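Side-chain contacts in 5-formaminoimidazole-4-carboxamide-1-(beta)-D-ribofuranosyl 5'-monophosphate synthetase (Methanocaldococcus jannaschii, PDB 2R7L), which catalyses the ATP- and formate-dependent formylation of AICAR to FAICAR in purine biosynthesis, without using folates: residues Ser26-Ser29 against Leu30-Lys34; Arg117-Arg120 against Trp121-Glu124; Ser170-Glu173 against Glu174-Lys178; Lys227-Ser231 against Asn232-Leu236. All blocks are in the same frame, centred on the assembly; numbering follows the deposited sequence.

Contact 1. Residues Ser26-Ser29 against Leu30-Lys34. With AMZ (aminoimidazole 4-carboxamide ribonucleotide), chain F.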
loop_
_atom_site.group_PDB
_atom_site.type_symbol
_atom_site.label_atom_id
_atom_site.label_comp_id
_atom_site.label_asym_id
_atom_site.label_seq_id
_atom_site.Cartn_x
_atom_site.Cartn_y
_atom_site.Cartn_z
ATOM N N SER A 26 3.522 27.655 -8.001
ATOM C CA SER A 26 3.863 28.372 -6.781
ATOM C C SER A 26 2.792 28.134 -5.735
ATOM O O SER A 26 1.789 27.473 -6.005
ATOM C CB SER A 26 3.958 29.880 -7.056
ATOM O OG SER A 26 4.453 30.560 -5.915
ATOM N N HIS A 27 3.006 28.701 -4.547
ATOM C CA HIS A 27 2.007 28.721 -3.475
ATOM C C HIS A 27 1.714 27.344 -2.880
ATOM O O HIS A 27 2.208 27.014 -1.806
ATOM C CB HIS A 27 0.708 29.370 -3.945
ATOM C CG HIS A 27 -0.228 29.708 -2.829
ATOM N ND1 HIS A 27 -1.329 28.941 -2.524
ATOM C CD2 HIS A 27 -0.221 30.729 -1.937
ATOM C CE1 HIS A 27 -1.966 29.474 -1.496
ATOM N NE2 HIS A 27 -1.312 30.560 -1.120
ATOM N N THR A 28 0.894 26.559 -3.581
ATOM C CA THR A 28 0.506 25.223 -3.137
ATOM C C THR A 28 0.494 24.227 -4.302
ATOM O O THR A 28 -0.058 23.138 -4.189
ATOM C CB THR A 28 -0.897 25.239 -2.500
ATOM O OG1 THR A 28 -1.766 26.080 -3.275
ATOM C CG2 THR A 28 -0.839 25.762 -1.061
ATOM N N SER A 29 1.111 24.600 -5.418
ATOM C CA SER A 29 0.991 23.813 -6.641
ATOM C C SER A 29 1.556 22.393 -6.510
ATOM O O SER A 29 1.042 21.460 -7.123
ATOM C CB SER A 29 1.643 24.535 -7.815
ATOM O OG SER A 29 3.049 24.550 -7.660
ATOM N N LEU A 30 2.601 22.227 -5.708
ATOM C CA LEU A 30 3.248 20.914 -5.582
ATOM C C LEU A 30 2.275 19.785 -5.255
ATOM O O LEU A 30 2.349 18.725 -5.866
ATOM C CB LEU A 30 4.394 20.939 -4.578
ATOM C CG LEU A 30 5.683 21.576 -5.105
ATOM C CD1 LEU A 30 6.742 21.634 -4.018
ATOM C CD2 LEU A 30 6.188 20.826 -6.309
ATOM N N HIS A 31 1.366 20.004 -4.311
ATOM C CA HIS A 31 0.397 18.968 -3.978
ATOM C C HIS A 31 -0.881 19.079 -4.795
ATOM O O HIS A 31 -1.626 18.111 -4.925
ATOM C CB HIS A 31 0.112 18.888 -2.471
ATOM C CG HIS A 31 -0.486 20.131 -1.885
ATOM N ND1 HIS A 31 -1.838 20.389 -1.906
ATOM C CD2 HIS A 31 0.086 21.171 -1.234
ATOM C CE1 HIS A 31 -2.074 21.543 -1.311
ATOM N NE2 HIS A 31 -0.924 22.032 -0.884
ATOM N N ILE A 32 -1.130 20.256 -5.360
ATOM C CA ILE A 32 -2.201 20.395 -6.330
ATOM C C ILE A 32 -1.897 19.528 -7.548
ATOM O O ILE A 32 -2.780 18.842 -8.071
ATOM C CB ILE A 32 -2.383 21.859 -6.792
ATOM C CG1 ILE A 32 -3.097 22.679 -5.717
ATOM C CG2 ILE A 32 -3.176 21.914 -8.099
ATOM C CD1 ILE A 32 -3.073 24.197 -5.975
ATOM N N LEU A 33 -0.647 19.569 -8.002
ATOM C CA LEU A 33 -0.239 18.806 -9.169
ATOM C C LEU A 33 -0.039 17.326 -8.802
ATOM O O LEU A 33 -0.541 16.437 -9.495
ATOM C CB LEU A 33 1.019 19.413 -9.805
ATOM C CG LEU A 33 0.899 20.845 -10.346
ATOM C CD1 LEU A 33 2.231 21.348 -10.895
ATOM C CD2 LEU A 33 -0.196 20.962 -11.406
ATOM N N LYS A 34 0.674 17.067 -7.707
ATOM C CA LYS A 34 0.831 15.693 -7.213
ATOM C C LYS A 34 -0.517 15.017 -7.003
ATOM O O LYS A 34 -0.736 13.899 -7.461
ATOM C CB LYS A 34 1.636 15.645 -5.914
ATOM C CG LYS A 34 1.975 14.222 -5.439
ATOM C CD LYS A 34 2.804 13.482 -6.471
ATOM C CE LYS A 34 3.038 12.025 -6.074
ATOM N NZ LYS A 34 4.018 11.376 -6.977
HETATM O O5 AMZ F . 2.841 28.820 3.639
HETATM C C6 AMZ F . 1.928 29.636 3.784
HETATM N N2 AMZ F . 1.112 29.671 4.834
HETATM C C3A AMZ F . 1.674 30.707 2.736
HETATM C C7A AMZ F . 0.773 31.755 2.817
HETATM N N3 AMZ F . -0.060 32.035 3.821
HETATM N N1 AMZ F . 2.313 30.800 1.577
HETATM C C5 AMZ F . 1.820 31.873 0.942
HETATM N N AMZ F . 0.883 32.453 1.701
HETATM C C1 AMZ F . 0.093 33.657 1.347
HETATM C C2 AMZ F . 0.781 34.960 1.756
HETATM C C3 AMZ F . 1.388 35.463 0.459
HETATM O O2 AMZ F . 1.320 36.887 0.429
HETATM O O1 AMZ F . -0.233 35.866 2.205
HETATM O O AMZ F . 0.030 33.635 -0.088
HETATM C C AMZ F . 0.430 34.912 -0.593
HETATM C C4 AMZ F . 1.138 34.653 -1.938
HETATM O O3 AMZ F . 2.239 33.769 -1.750
HETATM P P AMZ F . 3.611 34.062 -2.480
HETATM O OP1 AMZ F . 3.561 33.967 -3.962
HETATM O O4 AMZ F . 4.085 35.532 -2.031
HETATM O OP2 AMZ F . 4.704 33.032 -1.872
#

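Contact 2. Residues Arg117-Arg120 against Trp121-Glu124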
loop_
_atom_site.group_PDB
_atom_site.type_symbol
_atom_site.label_atom_id
_atom_site.label_comp_id
_atom_site.label_asym_id
_atom_site.label_seq_id
_atom_site.Cartn_x
_atom_site.Cartn_y
_atom_site.Cartn_z
ATOM N N ARG A 117 -16.788 34.136 -7.934
ATOM C CA ARG A 117 -17.285 35.386 -7.368
ATOM C C ARG A 117 -16.762 35.607 -5.946
ATOM O O ARG A 117 -16.492 36.736 -5.540
ATOM C CB ARG A 117 -18.819 35.400 -7.357
ATOM C CG ARG A 117 -19.494 35.282 -8.725
ATOM C CD ARG A 117 -19.421 36.577 -9.537
ATOM N NE ARG A 117 -18.326 36.559 -10.506
ATOM C CZ ARG A 117 -18.044 37.551 -11.347
ATOM N NH1 ARG A 117 -18.774 38.661 -11.347
ATOM N NH2 ARG A 117 -17.023 37.433 -12.188
ATOM N N ILE A 118 -16.608 34.518 -5.199
ATOM C CA ILE A 118 -16.301 34.604 -3.778
ATOM C C ILE A 118 -14.836 34.923 -3.494
ATOM O O ILE A 118 -14.462 35.198 -2.358
ATOM C CB ILE A 118 -16.749 33.337 -3.021
ATOM C CG1 ILE A 118 -17.087 33.680 -1.572
ATOM C CG2 ILE A 118 -15.701 32.232 -3.123
ATOM C CD1 ILE A 118 -17.523 32.503 -0.756
ATOM N N LEU A 119 -14.007 34.918 -4.529
ATOM C CA LEU A 119 -12.606 35.256 -4.359
ATOM C C LEU A 119 -12.457 36.726 -3.972
ATOM O O LEU A 119 -11.427 37.142 -3.437
ATOM C CB LEU A 119 -11.815 34.955 -5.638
ATOM C CG LEU A 119 -11.746 33.487 -6.095
ATOM C CD1 LEU A 119 -10.866 33.352 -7.328
ATOM C CD2 LEU A 119 -11.249 32.576 -4.983
ATOM N N ARG A 120 -13.495 37.505 -4.248
ATOM C CA ARG A 120 -13.481 38.927 -3.957
ATOM C C ARG A 120 -13.799 39.158 -2.485
ATOM O O ARG A 120 -13.325 40.114 -1.879
ATOM C CB ARG A 120 -14.483 39.662 -4.845
ATOM C CG ARG A 120 -14.067 41.078 -5.154
ATOM C CD ARG A 120 -15.034 41.757 -6.088
ATOM N NE ARG A 120 -14.580 41.804 -7.479
ATOM C CZ ARG A 120 -13.405 42.278 -7.880
ATOM N NH1 ARG A 120 -13.108 42.296 -9.171
ATOM N NH2 ARG A 120 -12.519 42.721 -6.998
ATOM N N TRP A 121 -14.590 38.263 -1.910
ATOM C CA TRP A 121 -14.922 38.341 -0.497
ATOM C C TRP A 121 -13.760 37.955 0.421
ATOM O O TRP A 121 -13.849 38.107 1.639
ATOM C CB TRP A 121 -16.148 37.482 -0.204
ATOM C CG TRP A 121 -17.419 38.102 -0.689
ATOM C CD1 TRP A 121 -17.737 38.431 -1.979
ATOM C CD2 TRP A 121 -18.546 38.478 0.110
ATOM N NE1 TRP A 121 -18.994 38.984 -2.028
ATOM C CE2 TRP A 121 -19.511 39.025 -0.760
ATOM C CE3 TRP A 121 -18.832 38.403 1.478
ATOM C CZ2 TRP A 121 -20.741 39.495 -0.305
ATOM C CZ3 TRP A 121 -20.055 38.866 1.929
ATOM C CH2 TRP A 121 -20.994 39.406 1.040
ATOM N N GLU A 122 -12.671 37.461 -0.163
ATOM C CA GLU A 122 -11.486 37.108 0.620
ATOM C C GLU A 122 -10.439 38.202 0.496
ATOM O O GLU A 122 -9.485 38.256 1.264
ATOM C CB GLU A 122 -10.893 35.765 0.168
ATOM C CG GLU A 122 -10.144 35.831 -1.165
ATOM C CD GLU A 122 -9.283 34.605 -1.446
ATOM O OE1 GLU A 122 -8.607 34.592 -2.500
ATOM O OE2 GLU A 122 -9.277 33.661 -0.623
ATOM N N SER A 123 -10.625 39.077 -0.484
ATOM C CA SER A 123 -9.662 40.132 -0.757
ATOM C C SER A 123 -10.000 41.396 0.019
ATOM O O SER A 123 -9.115 42.172 0.364
ATOM C CB SER A 123 -9.636 40.449 -2.251
ATOM O OG SER A 123 -10.903 40.926 -2.679
ATOM N N GLU A 124 -11.287 41.595 0.287
ATOM C CA GLU A 124 -11.756 42.814 0.928
ATOM C C GLU A 124 -12.130 42.575 2.380
ATOM O O GLU A 124 -13.006 41.765 2.687
ATOM C CB GLU A 124 -12.936 43.404 0.151
ATOM C CG GLU A 124 -12.566 43.846 -1.261
ATOM C CD GLU A 124 -13.777 44.106 -2.136
ATOM O OE1 GLU A 124 -13.600 44.278 -3.364
ATOM O OE2 GLU A 124 -14.905 44.136 -1.599
#

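Contact 3. Residues Ser170-Glu173 against Glu174-Lys178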
loop_
_atom_site.group_PDB
_atom_site.type_symbol
_atom_site.label_atom_id
_atom_site.label_comp_id
_atom_site.label_asym_id
_atom_site.label_seq_id
_atom_site.Cartn_x
_atom_site.Cartn_y
_atom_site.Cartn_z
ATOM N N SER A 170 -0.278 49.064 23.296
ATOM C CA SER A 170 -1.130 48.905 24.474
ATOM C C SER A 170 -1.774 50.218 24.939
ATOM O O SER A 170 -2.484 50.242 25.946
ATOM C CB SER A 170 -0.372 48.229 25.620
ATOM O OG SER A 170 -0.226 46.833 25.387
ATOM N N SER A 171 -1.541 51.294 24.191
ATOM C CA SER A 171 -2.176 52.584 24.463
ATOM C C SER A 171 -2.176 53.460 23.221
ATOM O O SER A 171 -1.456 53.191 22.254
ATOM C CB SER A 171 -1.461 53.322 25.598
ATOM O OG SER A 171 -0.117 53.619 25.243
ATOM N N THR A 172 -2.976 54.521 23.257
ATOM C CA THR A 172 -2.988 55.503 22.181
ATOM C C THR A 172 -1.596 56.098 22.001
ATOM O O THR A 172 -1.088 56.201 20.880
ATOM C CB THR A 172 -3.999 56.624 22.464
ATOM O OG1 THR A 172 -5.280 56.049 22.748
ATOM C CG2 THR A 172 -4.120 57.550 21.264
ATOM N N GLU A 173 -0.980 56.478 23.117
ATOM C CA GLU A 173 0.368 57.032 23.114
ATOM C C GLU A 173 1.351 56.115 22.397
ATOM O O GLU A 173 2.115 56.558 21.529
ATOM C CB GLU A 173 0.841 57.284 24.549
ATOM C CG GLU A 173 2.301 57.694 24.656
ATOM C CD GLU A 173 2.733 57.982 26.086
ATOM O OE1 GLU A 173 2.068 57.490 27.026
ATOM O OE2 GLU A 173 3.740 58.705 26.266
ATOM N N GLU A 174 1.335 54.836 22.764
ATOM C CA GLU A 174 2.236 53.868 22.150
ATOM C C GLU A 174 1.990 53.734 20.650
ATOM O O GLU A 174 2.931 53.627 19.862
ATOM C CB GLU A 174 2.119 52.509 22.827
ATOM C CG GLU A 174 2.927 51.440 22.135
ATOM C CD GLU A 174 3.252 50.277 23.042
ATOM O OE1 GLU A 174 2.354 49.824 23.787
ATOM O OE2 GLU A 174 4.413 49.818 22.998
ATOM N N PHE A 175 0.721 53.758 20.253
ATOM C CA PHE A 175 0.388 53.701 18.837
ATOM C C PHE A 175 1.175 54.737 18.028
ATOM O O PHE A 175 1.760 54.407 16.994
ATOM C CB PHE A 175 -1.118 53.886 18.618
ATOM C CG PHE A 175 -1.517 53.885 17.168
ATOM C CD1 PHE A 175 -2.135 52.779 16.605
ATOM C CD2 PHE A 175 -1.257 54.983 16.362
ATOM C CE1 PHE A 175 -2.493 52.775 15.270
ATOM C CE2 PHE A 175 -1.608 54.982 15.025
ATOM C CZ PHE A 175 -2.229 53.876 14.478
ATOM N N TYR A 176 1.191 55.986 18.494
ATOM C CA TYR A 176 1.864 57.058 17.751
ATOM C C TYR A 176 3.380 56.985 17.863
ATOM O O TYR A 176 4.099 57.291 16.909
ATOM C CB TYR A 176 1.358 58.441 18.176
ATOM C CG TYR A 176 -0.102 58.677 17.869
ATOM C CD1 TYR A 176 -0.548 58.770 16.561
ATOM C CD2 TYR A 176 -1.030 58.804 18.888
ATOM C CE1 TYR A 176 -1.882 58.981 16.274
ATOM C CE2 TYR A 176 -2.367 59.016 18.610
ATOM C CZ TYR A 176 -2.787 59.102 17.299
ATOM O OH TYR A 176 -4.123 59.323 17.016
ATOM N N LYS A 177 3.866 56.574 19.027
ATOM C CA LYS A 177 5.297 56.383 19.213
ATOM C C LYS A 177 5.810 55.398 18.161
ATOM O O LYS A 177 6.815 55.650 17.495
ATOM C CB LYS A 177 5.584 55.872 20.631
ATOM C CG LYS A 177 7.019 56.071 21.114
ATOM C CD LYS A 177 7.954 54.989 20.590
ATOM C CE LYS A 177 9.377 55.181 21.102
ATOM N NZ LYS A 177 10.326 54.218 20.469
ATOM N N LYS A 178 5.092 54.289 17.997
ATOM C CA LYS A 178 5.492 53.245 17.053
ATOM C C LYS A 178 5.244 53.605 15.592
ATOM O O LYS A 178 6.089 53.349 14.733
ATOM C CB LYS A 178 4.828 51.913 17.399
ATOM C CG LYS A 178 5.644 51.105 18.384
ATOM C CD LYS A 178 4.845 49.986 18.998
ATOM C CE LYS A 178 5.716 49.200 19.955
ATOM N NZ LYS A 178 5.047 47.953 20.392
#

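Contact 4. Residues Lys227-Ser231 against Asn232-Leu236. With ATP (adenosine-5'-triphosphate), chain E; AMZ (aminoimidazole 4-carboxamide ribonucleotide), chain F.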
loop_
_atom_site.group_PDB
_atom_site.type_symbol
_atom_site.label_atom_id
_atom_site.label_comp_id
_atom_site.label_asym_id
_atom_site.label_seq_id
_atom_site.Cartn_x
_atom_site.Cartn_y
_atom_site.Cartn_z
ATOM N N LYS A 227 0.195 25.577 12.065
ATOM C CA LYS A 227 0.452 26.857 12.700
ATOM C C LYS A 227 1.521 27.568 11.885
ATOM O O LYS A 227 2.425 26.928 11.346
ATOM C CB LYS A 227 0.849 26.691 14.171
ATOM C CG LYS A 227 2.235 26.152 14.416
ATOM C CD LYS A 227 2.649 26.388 15.857
ATOM C CE LYS A 227 4.130 26.161 16.035
ATOM N NZ LYS A 227 4.641 26.741 17.297
ATOM N N ARG A 228 1.396 28.886 11.772
ATOM C CA ARG A 228 2.295 29.667 10.936
ATOM C C ARG A 228 3.685 29.728 11.537
ATOM O O ARG A 228 3.847 29.666 12.757
ATOM C CB ARG A 228 1.776 31.095 10.767
ATOM C CG ARG A 228 0.375 31.201 10.212
ATOM C CD ARG A 228 0.282 30.521 8.864
ATOM N NE ARG A 228 -0.702 31.165 8.006
ATOM C CZ ARG A 228 -1.431 30.532 7.094
ATOM N NH1 ARG A 228 -1.297 29.224 6.921
ATOM N NH2 ARG A 228 -2.301 31.211 6.357
ATOM N N TYR A 229 4.678 29.864 10.662
ATOM C CA TYR A 229 6.071 30.034 11.050
ATOM C C TYR A 229 6.490 31.318 10.355
ATOM O O TYR A 229 6.731 31.334 9.141
ATOM C CB TYR A 229 6.901 28.845 10.564
ATOM C CG TYR A 229 8.204 28.629 11.283
ATOM C CD1 TYR A 229 8.323 28.902 12.633
ATOM C CD2 TYR A 229 9.306 28.107 10.622
ATOM C CE1 TYR A 229 9.497 28.696 13.298
ATOM C CE2 TYR A 229 10.496 27.885 11.290
ATOM C CZ TYR A 229 10.578 28.187 12.628
ATOM O OH TYR A 229 11.745 27.990 13.320
ATOM N N GLU A 230 6.550 32.399 11.129
ATOM C CA GLU A 230 6.688 33.748 10.587
ATOM C C GLU A 230 8.000 34.427 11.005
ATOM O O GLU A 230 8.497 34.211 12.104
ATOM C CB GLU A 230 5.465 34.583 10.985
ATOM C CG GLU A 230 4.187 34.114 10.294
ATOM C CD GLU A 230 2.914 34.562 10.981
ATOM O OE1 GLU A 230 2.956 34.882 12.191
ATOM O OE2 GLU A 230 1.863 34.579 10.302
ATOM N N SER A 231 8.568 35.216 10.097
ATOM C CA SER A 231 9.809 35.948 10.348
ATOM C C SER A 231 9.520 37.459 10.270
ATOM O O SER A 231 8.849 37.902 9.349
ATOM C CB SER A 231 10.856 35.558 9.305
ATOM O OG SER A 231 12.148 36.027 9.657
ATOM N N ASN A 232 10.057 38.255 11.196
ATOM C CA ASN A 232 11.079 37.809 12.139
ATOM C C ASN A 232 10.510 37.361 13.477
ATOM O O ASN A 232 11.235 36.862 14.336
ATOM C CB ASN A 232 12.120 38.919 12.353
ATOM C CG ASN A 232 11.577 40.101 13.154
ATOM O OD1 ASN A 232 10.491 40.038 13.733
ATOM N ND2 ASN A 232 12.343 41.187 13.193
ATOM N N ILE A 233 9.202 37.501 13.640
ATOM C CA ILE A 233 8.605 37.338 14.957
ATOM C C ILE A 233 9.034 36.039 15.633
ATOM O O ILE A 233 9.470 36.056 16.781
ATOM C CB ILE A 233 7.068 37.454 14.911
ATOM C CG1 ILE A 233 6.485 37.397 16.333
ATOM C CG2 ILE A 233 6.469 36.383 14.016
ATOM C CD1 ILE A 233 6.964 38.530 17.235
ATOM N N ASP A 234 8.929 34.912 14.927
ATOM C CA ASP A 234 9.265 33.625 15.552
ATOM C C ASP A 234 10.766 33.498 15.845
ATOM O O ASP A 234 11.177 32.711 16.701
ATOM C CB ASP A 234 8.723 32.454 14.727
ATOM C CG ASP A 234 7.214 32.346 14.818
ATOM O OD1 ASP A 234 6.690 32.425 15.954
ATOM O OD2 ASP A 234 6.550 32.205 13.765
ATOM N N GLY A 235 11.578 34.293 15.157
ATOM C CA GLY A 235 13.000 34.432 15.532
ATOM C C GLY A 235 13.214 35.390 16.701
ATOM O O GLY A 235 14.031 35.130 17.593
ATOM N N LEU A 236 12.464 36.494 16.698
ATOM C CA LEU A 236 12.555 37.525 17.737
ATOM C C LEU A 236 12.266 36.976 19.133
ATOM O O LEU A 236 13.050 37.161 20.063
ATOM C CB LEU A 236 11.579 38.671 17.428
ATOM C CG LEU A 236 11.559 39.861 18.397
ATOM C CD1 LEU A 236 12.972 40.360 18.630
ATOM C CD2 LEU A 236 10.689 40.987 17.856
HETATM P PG ATP E . -0.658 35.319 5.648
HETATM O O1G ATP E . -1.212 35.045 4.267
HETATM O O2G ATP E . -1.175 34.384 6.724
HETATM O O3G ATP E . 0.839 35.515 5.670
HETATM P PB ATP E . -2.802 37.036 6.412
HETATM O O1B ATP E . -3.603 35.792 6.116
HETATM O O2B ATP E . -3.237 38.340 5.781
HETATM O O3B ATP E . -1.251 36.783 6.024
HETATM P PA ATP E . -2.541 38.570 8.834
HETATM O O1A ATP E . -3.873 39.101 9.295
HETATM O O2A ATP E . -1.562 39.424 8.075
HETATM O O3A ATP E . -2.803 37.190 8.021
HETATM O "O5'" ATP E . -1.791 38.018 10.136
HETATM C "C5'" ATP E . -0.390 37.803 10.097
HETATM C "C4'" ATP E . 0.035 37.269 11.454
HETATM O "O4'" ATP E . -0.146 38.268 12.463
HETATM C "C3'" ATP E . -0.801 36.084 11.906
HETATM O "O3'" ATP E . -0.291 34.845 11.405
HETATM C "C2'" ATP E . -0.715 36.174 13.417
HETATM O "O2'" ATP E . 0.466 35.526 13.888
HETATM C "C1'" ATP E . -0.590 37.669 13.685
HETATM N N9 ATP E . -1.938 38.186 13.986
HETATM C C8 ATP E . -2.828 38.599 13.063
HETATM N N7 ATP E . -3.981 39.003 13.650
HETATM C C5 ATP E . -3.828 38.866 14.981
HETATM C C6 ATP E . -4.660 39.125 16.177
HETATM N N6 ATP E . -5.916 39.620 16.067
HETATM N N1 ATP E . -4.124 38.830 17.378
HETATM C C2 ATP E . -2.874 38.329 17.500
HETATM N N3 ATP E . -2.064 38.080 16.458
HETATM C C4 ATP E . -2.483 38.312 15.196
HETATM O O5 AMZ F . 2.841 28.820 3.639
HETATM C C6 AMZ F . 1.928 29.636 3.784
HETATM N N2 AMZ F . 1.112 29.671 4.834
HETATM C C3A AMZ F . 1.674 30.707 2.736
HETATM C C7A AMZ F . 0.773 31.755 2.817
HETATM N N3 AMZ F . -0.060 32.035 3.821
HETATM N N1 AMZ F . 2.313 30.800 1.577
HETATM C C5 AMZ F . 1.820 31.873 0.942
HETATM N N AMZ F . 0.883 32.453 1.701
HETATM C C1 AMZ F . 0.093 33.657 1.347
HETATM C C2 AMZ F . 0.781 34.960 1.756
HETATM C C3 AMZ F . 1.388 35.463 0.459
HETATM O O2 AMZ F . 1.320 36.887 0.429
HETATM O O1 AMZ F . -0.233 35.866 2.205
HETATM O O AMZ F . 0.030 33.635 -0.088
HETATM C C AMZ F . 0.430 34.912 -0.593
HETATM C C4 AMZ F . 1.138 34.653 -1.938
HETATM O O3 AMZ F . 2.239 33.769 -1.750
HETATM P P AMZ F . 3.611 34.062 -2.480
HETATM O OP1 AMZ F . 3.561 33.967 -3.962
HETATM O O4 AMZ F . 4.085 35.532 -2.031
HETATM O OP2 AMZ F . 4.704 33.032 -1.872
HETATM O O HOH W 1 5.202 29.488 14.918
#

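Contact 1. Residues Ser26-Ser29 against Leu30-Lys34
The imidazole of His31 has the carbonyl oxygen of Thr28 on one face, with Thr28 O 3.5 Å above the ring plane and over its centre. Thr28 CB comes to 3.6 Å from His31 NE2. The ring reaches back over the preceding turn because His31 CG stands between its own backbone N and carbonyl carbon (chi1 62°). The other flat group, the ring of His27, meets the nucleotide at its edge: the ribose oxygen O of AMZ lies in the ring plane, 3.5 Å from His27 CD2. Thr28 is the N-cap residue of helix 29-38, which follows strand 20-24 of the parallel sheet, so the loop between them brings His27 to the AICAR site. Thr28 OG1 makes no capping bond. It is hydrogen-bonded to His27 ND1 at 3.0 Å, which restrains the rotation of that ring, and Ile32 CD1 packs against it. Thr28 O accepts from Ile32 N in the carbonyl plane. One residue on, Leu33 N gives a short bond of 2.7 Å to Ser29 O. Ser29 OG is bound by Glu265 of the second subunit, and Glu265 also accepts from Leu30 N.

Contact 2. Residues Arg117-Arg120 against Trp121-Glu124
Arg120 and Glu124 cross at a slant, and their guanidinium and carboxylate planes are 32° apart. Glu124 OE1 touches the aliphatic part of the arginine, 3.7 Å from Arg120 CG. The charged ends stay 4.1 Å apart, from Arg120 NH2 to Glu124 OE1, too far for a salt bridge. The chain of Arg120 bends at its third torsion, and its NH1 forms a salt bridge with Asp102 of helix 101-106. Ile118 and Trp121 cross at about a right angle, with Ile118 CG1 4.1 Å from Trp121 CB. The indole is also packed by Leu127 and Leu131. These residues belong to helix 125-135, and Glu124 is its N-cap. The turns of 117-124 lead into this helix from the loop after helix 101-106. Arg120 O accepts two bonds from Ser123, and a third, weak one from Glu124 N. Ser123 OG donates at 2.7 Å, tilted 28° from the carbonyl plane. Ser123 N donates at 3.2 Å from the same face, but well above the plane. The serine hydroxyl can fold back because OG sits between the backbone N and carbonyl carbon (chi1 62°). Leu119 and Glu122 run side by side and point the same way. The carboxylate of Glu122 is gripped from beyond the turn, by the backbone N of Ala313 and by a salt bridge to Arg314.

Contact 3. Residues Ser170-Glu173 against Glu174-Lys178
Glu174 and Ser171 meet at the start of helix 172-184, where Ser171 is the N-cap. Glu174 N donates to Ser171 OG at 3.1 Å in a nearly straight bond (162°). Ser171 OG lies between its own backbone N and carbonyl carbon, which turns it toward the first turn of the helix. The side chain of Glu174 then reaches back past the cap. Its OE1 accepts from Ser170 N at 2.8 Å, on the anti side and 34° out of the carboxylate plane. Phe175 N continues the helix with a bond to Ser171 O. The ring of Phe175 turns inward and meets Phe167 of strand 167-169 edge-to-face. Tyr176 lies alongside Thr172 and points the same way, and Thr172 CG2 approaches Tyr176 CE2 to 3.5 Å. Both polar ends are held by the loop that holds Pro146 and Glu147: Tyr176 OH by Glu147 and Thr172 OG1 by the carbonyl of Pro146. Over one face of the tyrosine ring, offset toward its rim, is Phe175 CD2, 3.9 Å above the plane. At Lys177 the helical pattern is regular, with Lys177 N bonded to Glu173 O at 3.1 Å in the carbonyl plane. Lys178 NZ has an acidic partner in Asp243 of the third subunit. It also forms a salt bridge to the second oxygen of the Glu174 carboxylate, with a weak bond of 3.3 Å from Lys178 NZ to Glu174 OE2.

Contact 4. Residues Lys227-Ser231 against Asn232-Leu236
Beside the ATP ribose site, Asp234 of the short helix 233-236 holds the backbone of Glu230 in strand 219-230. Glu230 N donates to Asp234 OD2 at 2.6 Å, almost straight (174°) and on the anti lone pair. In return Asp234 N donates to Glu230 O at 2.9 Å. This paired grip closes the turn, which contains a cis peptide between Ser231 and Asn232. Asp234 CG stands anti to its carbonyl carbon (chi1 -71°), placing the carboxylate over the backbone of Glu230. Ile233 CG2 packs on Glu230 CB at 3.7 Å. Glu230 is an ATP-binding residue of this ATP-grasp enzyme, and its extended side chain carries the carboxylate to the sugar. ATP O2' donates to Glu230 OE1 at 3.1 Å. ATP O3' lies very close to Glu230 OE2, at a distance too short to be trusted in detail. Arg238 of the third subunit forms salt bridges to both Glu230 and Asp234. Two residues back, Arg228 lies between the substrates. AMZ N2 sits over one face of its guanidinium, offset toward the rim, 3.2 Å above the plane. ATP O2G lies near the plane at its edge, accepting weak bonds from NE and NH2. Asp226 and Asp316 form salt bridges to the same guanidinium.

How the contacts relate
The contacts follow one another along the chain and none touches another. Contact 1 joins the loop after strand 20-24 of the parallel sheet to helix 29-38, and contact 2 leads into helix 125-135. Their centres are about 21 Å apart, on opposite sides of the chain's centre. Contact 3 caps helix 172-184, next to the four-stranded antiparallel sheet, and lies farthest out. Contact 4 joins strand 219-230 of the five-stranded sheet to helix 233-236, about 23 Å from contact 3 between centres. Contacts 1 and 4, with nearest atoms about 8 Å apart, both touch AMZ, from different parts of the fold. Both also meet the second subunit, while contacts 3 and 4 share the third.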